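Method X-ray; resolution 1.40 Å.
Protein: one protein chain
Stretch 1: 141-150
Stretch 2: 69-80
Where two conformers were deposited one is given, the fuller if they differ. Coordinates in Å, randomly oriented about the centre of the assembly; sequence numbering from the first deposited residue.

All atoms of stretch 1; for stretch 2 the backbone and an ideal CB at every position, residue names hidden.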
# COMPACT_ATOMS: atom_id res chain seq x y z
N GLY B 141 1.16 -3.77 -7.20
CA GLY B 141 1.04 -2.41 -6.65
C GLY B 141 1.89 -1.37 -7.31
O GLY B 141 2.28 -0.36 -6.70
N PHE B 142 2.14 -1.59 -8.59
CA PHE B 142 3.03 -0.74 -9.39
C PHE B 142 2.30 0.51 -9.93
O PHE B 142 1.11 0.72 -9.66
CB PHE B 142 3.68 -1.59 -10.51
CG PHE B 142 2.67 -2.22 -11.43
CD1 PHE B 142 2.09 -3.47 -11.13
CD2 PHE B 142 2.26 -1.54 -12.58
CE1 PHE B 142 1.14 -4.01 -11.98
CE2 PHE B 142 1.30 -2.08 -13.42
CZ PHE B 142 0.73 -3.32 -13.12
N ASP B 143 3.01 1.35 -10.69
CA ASP B 143 2.38 2.59 -11.16
C ASP B 143 1.24 2.32 -12.11
O ASP B 143 1.37 1.47 -13.00
CB ASP B 143 3.40 3.49 -11.85
CG ASP B 143 4.48 3.98 -10.91
OD1 ASP B 143 4.26 4.01 -9.68
OD2 ASP B 143 5.56 4.36 -11.41
N ALA B 144 0.14 3.06 -11.95
CA ALA B 144 -1.01 2.94 -12.87
C ALA B 144 -1.50 1.49 -12.94
O ALA B 144 -2.02 1.05 -13.98
CB ALA B 144 -0.69 3.49 -14.27
N SER B 145 -1.43 0.78 -11.82
CA SER B 145 -1.86 -0.61 -11.77
C SER B 145 -3.35 -0.79 -11.47
O SER B 145 -3.83 -1.91 -11.45
CB SER B 145 -1.01 -1.38 -10.75
OG SER B 145 -1.18 -0.85 -9.43
N GLY B 146 -4.07 0.31 -11.24
CA GLY B 146 -5.51 0.21 -10.98
C GLY B 146 -6.32 1.29 -11.68
O GLY B 146 -6.91 2.16 -11.02
N PRO B 147 -6.40 1.20 -13.03
CA PRO B 147 -7.30 2.14 -13.70
C PRO B 147 -8.75 1.93 -13.24
O PRO B 147 -9.21 0.80 -13.14
CB PRO B 147 -7.16 1.79 -15.20
CG PRO B 147 -6.07 0.80 -15.31
CD PRO B 147 -5.69 0.31 -13.97
N VAL B 148 -9.46 3.03 -12.96
CA VAL B 148 -10.85 3.00 -12.50
C VAL B 148 -11.64 4.07 -13.27
O VAL B 148 -11.12 5.16 -13.53
CB VAL B 148 -10.95 3.23 -10.95
CG1 VAL B 148 -12.40 3.20 -10.45
CG2 VAL B 148 -10.13 2.21 -10.17
N THR B 149 -12.90 3.77 -13.57
CA THR B 149 -13.80 4.76 -14.16
C THR B 149 -14.19 5.83 -13.17
O THR B 149 -14.01 5.68 -11.95
CB THR B 149 -15.09 4.10 -14.67
OG1 THR B 149 -15.82 3.53 -13.57
CG2 THR B 149 -14.77 3.05 -15.74
N ALA B 150 -14.81 6.90 -13.66
CA ALA B 150 -15.54 7.76 -12.78
C ALA B 150 -16.53 6.93 -11.93
O ALA B 150 -17.10 5.91 -12.39
CB ALA B 150 -16.26 8.83 -13.60
N UNK B 69 -4.29 4.30 -8.44
CA UNK B 69 -5.63 4.46 -9.02
C UNK B 69 -5.56 5.63 -9.99
O UNK B 69 -5.30 6.77 -9.58
CB UNK B 69 -6.69 4.69 -7.95
N UNK B 70 -5.75 5.32 -11.26
CA UNK B 70 -5.63 6.29 -12.35
C UNK B 70 -6.89 6.20 -13.21
O UNK B 70 -7.67 5.25 -13.09
CB UNK B 70 -4.37 6.04 -13.19
N UNK B 71 -7.10 7.19 -14.08
CA UNK B 71 -8.30 7.11 -14.92
C UNK B 71 -8.26 5.96 -15.91
O UNK B 71 -7.22 5.68 -16.54
CB UNK B 71 -8.49 8.42 -15.68
N UNK B 72 -9.38 5.27 -16.03
CA UNK B 72 -9.55 4.21 -17.03
C UNK B 72 -9.97 4.86 -18.35
O UNK B 72 -11.03 4.58 -18.90
CB UNK B 72 -10.58 3.18 -16.57
N UNK B 73 -9.11 5.74 -18.85
CA UNK B 73 -9.36 6.52 -20.06
C UNK B 73 -8.03 7.08 -20.52
O UNK B 73 -7.04 7.00 -19.80
CB UNK B 73 -10.38 7.64 -19.82
N UNK B 74 -7.98 7.60 -21.74
CA UNK B 74 -6.72 8.11 -22.25
C UNK B 74 -5.73 6.99 -22.45
O UNK B 74 -6.05 5.96 -23.04
CB UNK B 74 -6.14 9.16 -21.30
N UNK B 75 -4.52 7.20 -21.95
CA UNK B 75 -3.43 6.23 -22.02
C UNK B 75 -3.18 5.71 -20.62
O UNK B 75 -3.17 6.50 -19.63
CB UNK B 75 -2.16 6.85 -22.61
N UNK B 76 -2.93 4.41 -20.51
CA UNK B 76 -2.53 3.82 -19.23
C UNK B 76 -1.12 3.28 -19.51
O UNK B 76 -0.94 2.44 -20.38
CB UNK B 76 -3.50 2.74 -18.74
N UNK B 77 -0.14 3.75 -18.75
CA UNK B 77 1.25 3.40 -19.06
C UNK B 77 1.53 1.90 -18.94
O UNK B 77 1.02 1.23 -18.04
CB UNK B 77 2.19 4.17 -18.13
N UNK B 78 2.37 1.38 -19.82
CA UNK B 78 2.88 0.02 -19.69
C UNK B 78 4.08 0.09 -18.74
O UNK B 78 5.01 0.87 -18.98
CB UNK B 78 3.26 -0.57 -21.05
N UNK B 79 4.06 -0.67 -17.62
CA UNK B 79 5.07 -0.50 -16.57
C UNK B 79 6.43 -1.11 -16.98
O UNK B 79 6.47 -1.94 -17.88
CB UNK B 79 4.58 -1.14 -15.27
N UNK B 80 7.50 -0.69 -16.29
CA UNK B 80 8.80 -1.31 -16.48
C UNK B 80 8.81 -2.72 -15.85
O UNK B 80 7.83 -3.13 -15.17
CB UNK B 80 9.90 -0.44 -15.87

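Position 69 runs alongside Gly-146, with its CA 3.3 Å from Gly-146 O in a CA-H...O contact. Its ideal CB lies 4.8 Å from Val-148 CG2, and Gly-146 offers no side chain, so a branched or long aliphatic residue could use the space. The deposited residue is Ile-69. Its CG2 meets Val-148 CG2 at 3.8 Å, while its CD1 reaches back over the glycine; an ideal CB on Gly-146 would sit 2.9 Å from Ile-69 CD1, a clash. The glycine and the long side chain thus fit as a pair.

At position 70 the backbone does much of the work. Its N gives a weak hydrogen bond to Gly-146 O (3.4 Å), and its O accepts a good one from Val-148 N (2.9 Å), so proline would forfeit the first. The CB points to the same face as Pro-147, with Ala-144 CA 4.6 Å from the ideal CB; a compact apolar residue suits, valine, isoleucine or alanine alike. Val-70 is found, its CG2 4.0 Å from Ala-144 CB and 4.1 Å from Pro-147 CB.

Position 71 turns its CB away and its N meets no acceptor of stretch 1, so many residues would do, proline included at a phi of -66°. It is Pro-71.

Position 72 points its CB straight at stretch 1, and the ideal CB is already 3.6 Å from Val-148 C and 3.9 Å from Pro-147 CB. Such close quarters favour a small residue, alanine or perhaps glycine or serine, with a free N for Val-148 O. Ala-72 N donates that bond at 3.0 Å, and Ala-72 CB packs 3.9 Å from Pro-147 CB.

Positions 73 to 75 leave stretch 1 and accept wide choice, except that the positive phi at 74 favours glycine. They are Ser-73, Gly-74 and Thr-75.

Position 76 faces back, its ideal CB 4.7 Å from Pro-147 CG, leaving room for a medium apolar side chain. Val-76 fills it: CG1 lies 4.1 Å from Pro-147 CG and 4.3 Å from Ala-144 CB.

Position 77 points sideways and leaves the side chain loosely specified. Ala-77 contributes mainly through its O, bridged to Asp-143 O by one water and to Ala-144 O by another.

Position 78 points away, so stretch 1 sets no rule; it is Tyr-78.

Position 79 aims at the Phe-142 ring, with phi near -75°. A compact apolar residue fits, and proline suits the backbone. Pro-79 CB touches Phe-142 CD2 at 3.6 Å, approaching the ring obliquely.

Position 80, out of reach, is Pro-80.

Stretch 2, residues 69-80: IVPASGTVAYPP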
# COMPACT_ATOMS: atom_id res chain seq x y z
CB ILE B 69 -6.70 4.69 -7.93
CG1 ILE B 69 -6.68 3.54 -6.90
CG2 ILE B 69 -8.06 4.90 -8.56
CD1 ILE B 69 -6.83 2.14 -7.48
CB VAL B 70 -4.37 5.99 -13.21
CG1 VAL B 70 -3.11 6.10 -12.37
CG2 VAL B 70 -4.48 4.65 -13.94
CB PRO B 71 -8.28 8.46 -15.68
CG PRO B 71 -7.46 9.36 -14.80
CD PRO B 71 -6.39 8.47 -14.24
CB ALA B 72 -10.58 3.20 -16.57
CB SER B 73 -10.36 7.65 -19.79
OG SER B 73 -9.92 8.47 -18.72
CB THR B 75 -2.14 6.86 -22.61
OG1 THR B 75 -2.41 7.32 -23.94
CG2 THR B 75 -0.96 5.87 -22.65
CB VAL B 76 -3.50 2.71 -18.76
CG1 VAL B 76 -2.90 1.93 -17.58
CG2 VAL B 76 -4.86 3.30 -18.38
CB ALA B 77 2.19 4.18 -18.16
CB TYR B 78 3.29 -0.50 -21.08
CG TYR B 78 3.56 -1.99 -21.15
CD1 TYR B 78 4.80 -2.50 -20.78
CD2 TYR B 78 2.57 -2.88 -21.60
CE1 TYR B 78 5.05 -3.87 -20.84
CE2 TYR B 78 2.82 -4.24 -21.66
CZ TYR B 78 4.06 -4.73 -21.28
OH TYR B 78 4.35 -6.08 -21.32
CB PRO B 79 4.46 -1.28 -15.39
CG PRO B 79 3.71 -2.39 -16.06
CD PRO B 79 3.11 -1.75 -17.30
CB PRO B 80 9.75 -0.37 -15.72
CG PRO B 80 8.90 0.18 -14.60
CD PRO B 80 7.52 0.29 -15.18
O HOH W 1 2.56 1.54 -15.51
O HOH W 2 -0.13 -0.21 -15.98
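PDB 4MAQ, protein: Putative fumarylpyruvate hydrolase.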